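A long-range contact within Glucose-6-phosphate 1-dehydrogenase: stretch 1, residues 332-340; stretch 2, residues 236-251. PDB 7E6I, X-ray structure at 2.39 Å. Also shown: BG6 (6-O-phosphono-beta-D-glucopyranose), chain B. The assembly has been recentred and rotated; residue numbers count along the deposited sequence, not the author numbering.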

# COMPACT_ATOMS: atom_id res chain seq x y z
N PRO A 332 -9.41 3.57 -21.71
CA PRO A 332 -8.09 2.96 -21.54
C PRO A 332 -7.48 3.37 -20.21
O PRO A 332 -7.43 4.56 -19.88
CB PRO A 332 -7.28 3.49 -22.73
CG PRO A 332 -8.13 4.57 -23.36
CD PRO A 332 -9.38 4.77 -22.56
N ILE A 333 -7.01 2.38 -19.45
CA ILE A 333 -6.38 2.60 -18.15
C ILE A 333 -4.92 2.16 -18.24
O ILE A 333 -4.62 1.10 -18.78
CB ILE A 333 -7.13 1.83 -17.06
CG1 ILE A 333 -8.53 2.40 -16.91
CG2 ILE A 333 -6.37 1.83 -15.75
CD1 ILE A 333 -9.46 1.44 -16.22
N VAL A 334 -4.01 2.98 -17.72
CA VAL A 334 -2.60 2.62 -17.69
C VAL A 334 -2.10 2.68 -16.25
O VAL A 334 -2.33 3.66 -15.53
CB VAL A 334 -1.76 3.53 -18.60
CG1 VAL A 334 -0.26 3.23 -18.40
CG2 VAL A 334 -2.14 3.34 -20.05
N MET A 335 -1.40 1.62 -15.84
CA MET A 335 -0.58 1.65 -14.63
C MET A 335 0.86 1.60 -15.08
O MET A 335 1.22 0.77 -15.93
CB MET A 335 -0.89 0.48 -13.71
CG MET A 335 -2.10 0.70 -12.81
SD MET A 335 -2.37 -0.70 -11.67
CE MET A 335 -0.89 -1.65 -12.00
N ARG A 336 1.69 2.47 -14.54
CA ARG A 336 3.09 2.49 -14.93
C ARG A 336 3.96 2.74 -13.70
O ARG A 336 3.68 3.65 -12.91
CB ARG A 336 3.36 3.52 -16.04
CG ARG A 336 3.00 4.98 -15.72
CD ARG A 336 3.10 5.79 -17.03
NE ARG A 336 2.51 7.13 -17.01
CZ ARG A 336 3.18 8.23 -16.67
NH1 ARG A 336 4.45 8.13 -16.31
NH2 ARG A 336 2.60 9.43 -16.69
N ALA A 337 4.99 1.92 -13.54
CA ALA A 337 5.87 1.96 -12.38
C ALA A 337 7.31 1.73 -12.82
O ALA A 337 7.57 0.87 -13.67
CB ALA A 337 5.48 0.90 -11.35
N GLY A 338 8.24 2.50 -12.24
CA GLY A 338 9.64 2.33 -12.55
C GLY A 338 10.54 2.72 -11.41
O GLY A 338 10.23 3.63 -10.62
N LYS A 339 11.67 2.02 -11.31
CA LYS A 339 12.78 2.41 -10.46
C LYS A 339 13.85 3.04 -11.33
O LYS A 339 13.88 2.85 -12.55
CB LYS A 339 13.34 1.19 -9.72
CG LYS A 339 12.72 0.96 -8.33
CD LYS A 339 12.36 -0.50 -8.08
CE LYS A 339 12.57 -0.92 -6.62
NZ LYS A 339 11.81 -0.14 -5.62
N ALA A 340 14.72 3.82 -10.69
CA ALA A 340 15.88 4.44 -11.36
C ALA A 340 15.45 5.40 -12.46
O ALA A 340 16.05 5.45 -13.54
CB ALA A 340 16.84 3.37 -11.91
C1 BG6 B . 7.43 -1.71 -1.19
C2 BG6 B . 8.31 -2.13 -2.37
O1 BG6 B . 6.28 -2.45 -1.07
O5 BG6 B . 7.02 -0.28 -1.37
C3 BG6 B . 9.48 -1.24 -2.52
O2 BG6 B . 8.75 -3.49 -2.23
C4 BG6 B . 9.06 0.18 -2.72
O3 BG6 B . 10.26 -1.62 -3.68
C5 BG6 B . 8.16 0.64 -1.57
O4 BG6 B . 10.23 1.00 -2.81
C6 BG6 B . 7.56 2.00 -1.79
O6 BG6 B . 6.74 2.30 -0.67
P BG6 B . 6.61 3.89 -0.21
O1P BG6 B . 6.19 4.56 -1.50
O2P BG6 B . 7.95 4.36 0.29
O3P BG6 B . 5.59 4.10 0.91
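Stretch 2 236-251: GIIRDVMQNHLLQVLT

How does the second stretch lie on the first? Residues 236-251 form a helix that packs across the strand 333-338, its axis 8.5 Å from the strand axis at closest approach. The two N-to-C directions make an angle of 117°, so the helix runs obliquely and more against the strand than along it. Its early part lies near the end of the strand, with the CA atoms of Ile237 and Gly338 6.9 Å apart, while farther on the CA atoms of Leu246 and Met335 are 7.2 Å apart. The helix is not regular: a wider pi-type turn spans 238-246, and it is kinked where the backbone N atoms of Asn244 and His245 find no partner in the preceding turn. The N of His245 instead donates a hydrogen bond to Asn244 OD1 at 2.9 Å.

What fills the space between them? Alternation along the strand turns Ile333, Met335 and Ala337 toward the helix and leaves Val334 and Arg336 pointing away. Met335 has the largest area covered by the helix. Its CE lies 3.6 Å from Met242 CB, and its SD is 3.9 Å from Leu246 CB and 4.0 Å from Leu250 CD2. Ile333 continues this apolar surface, its CG2 resting 3.8 Å from Leu250 CD1. Several helix residues gather round the single methyl group of Ala337: Ala337 CB is 3.7 Å from both Val241 CG2 and Met242 CG, 3.9 Å from Ile237 CG1 and 4.0 Å from Leu246 CD1.

Do polar groups join the two stretches? No hydrogen bond crosses between them, so the contact depends chiefly on apolar packing, with 551 Å² buried over both sides. The one charged link is a long salt bridge, Lys339 NZ to Asp240 OD2 at 3.8 Å. The CA-to-CB bond of Lys339 points sideways, but the end of its side chain comes nearer the helix, and on the way Lys339 CD touches Ile237 CD1 at 3.6 Å.

How does the sugar phosphate bear on this contact? BG6 is held by both stretches, as suits a glucose-6-phosphate dehydrogenase. Its O3 is shared: Lys339 NZ donates to BG6 O3 at 2.9 Å, and BG6 O3 donates to Asp240 OD2 at a very short 2.3 Å. The hydroxyl thus bridges the partners of the long salt bridge. BG6 O2 donates to Asp240 OD1, also very short at 2.4 Å, and His245 NE2 is hydrogen-bonded to BG6 O1 at 2.8 Å.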

# COMPACT_ATOMS: atom_id res chain seq x y z
N GLY A 236 10.64 -8.40 -9.55
CA GLY A 236 10.27 -7.51 -10.63
C GLY A 236 9.30 -6.43 -10.19
O GLY A 236 8.62 -6.53 -9.17
N ILE A 237 9.23 -5.36 -11.00
CA ILE A 237 8.51 -4.17 -10.56
C ILE A 237 7.02 -4.44 -10.50
O ILE A 237 6.30 -3.86 -9.67
CB ILE A 237 8.83 -2.97 -11.48
CG1 ILE A 237 8.43 -1.65 -10.82
CG2 ILE A 237 8.12 -3.08 -12.83
CD1 ILE A 237 9.19 -1.36 -9.57
N ILE A 238 6.53 -5.33 -11.37
CA ILE A 238 5.10 -5.59 -11.43
C ILE A 238 4.64 -6.23 -10.13
O ILE A 238 3.70 -5.75 -9.49
CB ILE A 238 4.77 -6.46 -12.65
CG1 ILE A 238 5.20 -5.71 -13.91
CG2 ILE A 238 3.29 -6.77 -12.70
CD1 ILE A 238 5.09 -6.50 -15.16
N ARG A 239 5.33 -7.28 -9.70
CA ARG A 239 5.03 -7.88 -8.40
C ARG A 239 5.31 -6.92 -7.26
O ARG A 239 4.63 -6.97 -6.23
CB ARG A 239 5.87 -9.14 -8.19
CG ARG A 239 5.25 -10.41 -8.64
CD ARG A 239 5.93 -11.59 -8.00
NE ARG A 239 5.67 -12.79 -8.78
CZ ARG A 239 6.36 -13.12 -9.86
NH1 ARG A 239 7.36 -12.34 -10.27
NH2 ARG A 239 6.07 -14.23 -10.53
N ASP A 240 6.33 -6.08 -7.40
CA ASP A 240 6.79 -5.31 -6.26
C ASP A 240 5.75 -4.27 -5.83
O ASP A 240 5.51 -4.09 -4.64
CB ASP A 240 8.13 -4.64 -6.55
CG ASP A 240 8.81 -4.13 -5.27
OD1 ASP A 240 8.70 -4.80 -4.21
OD2 ASP A 240 9.45 -3.06 -5.32
N VAL A 241 5.14 -3.55 -6.79
CA VAL A 241 4.27 -2.43 -6.45
C VAL A 241 3.00 -2.37 -7.29
O VAL A 241 2.04 -1.71 -6.91
CB VAL A 241 5.02 -1.09 -6.56
CG1 VAL A 241 6.28 -1.09 -5.68
CG2 VAL A 241 5.33 -0.75 -8.02
N MET A 242 2.99 -3.02 -8.45
CA MET A 242 1.84 -2.85 -9.33
C MET A 242 0.70 -3.81 -8.99
O MET A 242 -0.46 -3.38 -8.89
CB MET A 242 2.25 -3.01 -10.80
CG MET A 242 3.50 -2.20 -11.16
SD MET A 242 3.92 -2.15 -12.93
CE MET A 242 2.38 -1.52 -13.62
N GLN A 243 1.01 -5.10 -8.80
CA GLN A 243 0.01 -6.09 -8.39
C GLN A 243 -0.66 -5.71 -7.06
O GLN A 243 -1.78 -6.15 -6.79
CB GLN A 243 0.68 -7.47 -8.29
CG GLN A 243 -0.23 -8.65 -7.91
CD GLN A 243 -0.46 -8.78 -6.40
OE1 GLN A 243 0.32 -8.28 -5.59
NE2 GLN A 243 -1.56 -9.44 -6.03
N ASN A 244 0.01 -4.94 -6.20
CA ASN A 244 -0.57 -4.62 -4.90
C ASN A 244 -0.86 -3.13 -4.77
O ASN A 244 -2.01 -2.72 -4.97
CB ASN A 244 0.36 -5.09 -3.77
CG ASN A 244 1.82 -5.01 -4.16
OD1 ASN A 244 2.45 -3.97 -4.04
ND2 ASN A 244 2.37 -6.12 -4.61
N HIS A 245 0.14 -2.30 -4.43
CA HIS A 245 -0.10 -0.89 -4.15
C HIS A 245 -0.88 -0.20 -5.26
O HIS A 245 -1.96 0.37 -5.02
CB HIS A 245 1.23 -0.15 -3.95
CG HIS A 245 2.09 -0.75 -2.89
ND1 HIS A 245 1.57 -1.29 -1.73
CD2 HIS A 245 3.43 -0.90 -2.81
CE1 HIS A 245 2.56 -1.74 -0.98
NE2 HIS A 245 3.70 -1.52 -1.61
N LEU A 246 -0.35 -0.22 -6.48
CA LEU A 246 -0.99 0.53 -7.56
C LEU A 246 -2.37 -0.04 -7.89
O LEU A 246 -3.31 0.72 -8.17
CB LEU A 246 -0.08 0.54 -8.79
CG LEU A 246 1.27 1.27 -8.64
CD1 LEU A 246 1.80 1.75 -9.99
CD2 LEU A 246 1.15 2.45 -7.65
N LEU A 247 -2.52 -1.37 -7.87
CA LEU A 247 -3.83 -1.95 -8.12
C LEU A 247 -4.83 -1.51 -7.06
O LEU A 247 -5.99 -1.23 -7.37
CB LEU A 247 -3.74 -3.47 -8.17
CG LEU A 247 -5.05 -4.17 -8.56
CD1 LEU A 247 -5.58 -3.61 -9.89
CD2 LEU A 247 -4.87 -5.69 -8.65
N GLN A 248 -4.39 -1.44 -5.80
CA GLN A 248 -5.26 -0.95 -4.73
C GLN A 248 -5.80 0.44 -5.05
O GLN A 248 -7.01 0.67 -5.02
CB GLN A 248 -4.50 -0.94 -3.41
CG GLN A 248 -4.40 -2.29 -2.71
CD GLN A 248 -5.76 -2.84 -2.30
OE1 GLN A 248 -6.74 -2.11 -2.23
NE2 GLN A 248 -5.81 -4.13 -2.02
N VAL A 249 -4.89 1.38 -5.35
CA VAL A 249 -5.29 2.73 -5.72
C VAL A 249 -6.31 2.71 -6.85
O VAL A 249 -7.35 3.37 -6.79
CB VAL A 249 -4.05 3.56 -6.10
CG1 VAL A 249 -4.49 4.88 -6.75
CG2 VAL A 249 -3.17 3.78 -4.89
N LEU A 250 -6.01 1.96 -7.91
CA LEU A 250 -6.87 1.95 -9.09
C LEU A 250 -8.25 1.46 -8.73
O LEU A 250 -9.27 1.96 -9.21
CB LEU A 250 -6.25 1.07 -10.18
CG LEU A 250 -7.05 0.84 -11.45
CD1 LEU A 250 -7.34 2.20 -12.14
CD2 LEU A 250 -6.31 -0.12 -12.39
N THR A 251 -8.28 0.49 -7.84
CA THR A 251 -9.53 -0.07 -7.36
C THR A 251 -10.37 0.99 -6.63
O THR A 251 -11.58 1.11 -6.86
CB THR A 251 -9.13 -1.27 -6.48
OG1 THR A 251 -9.48 -2.48 -7.14
CG2 THR A 251 -9.72 -1.23 -5.18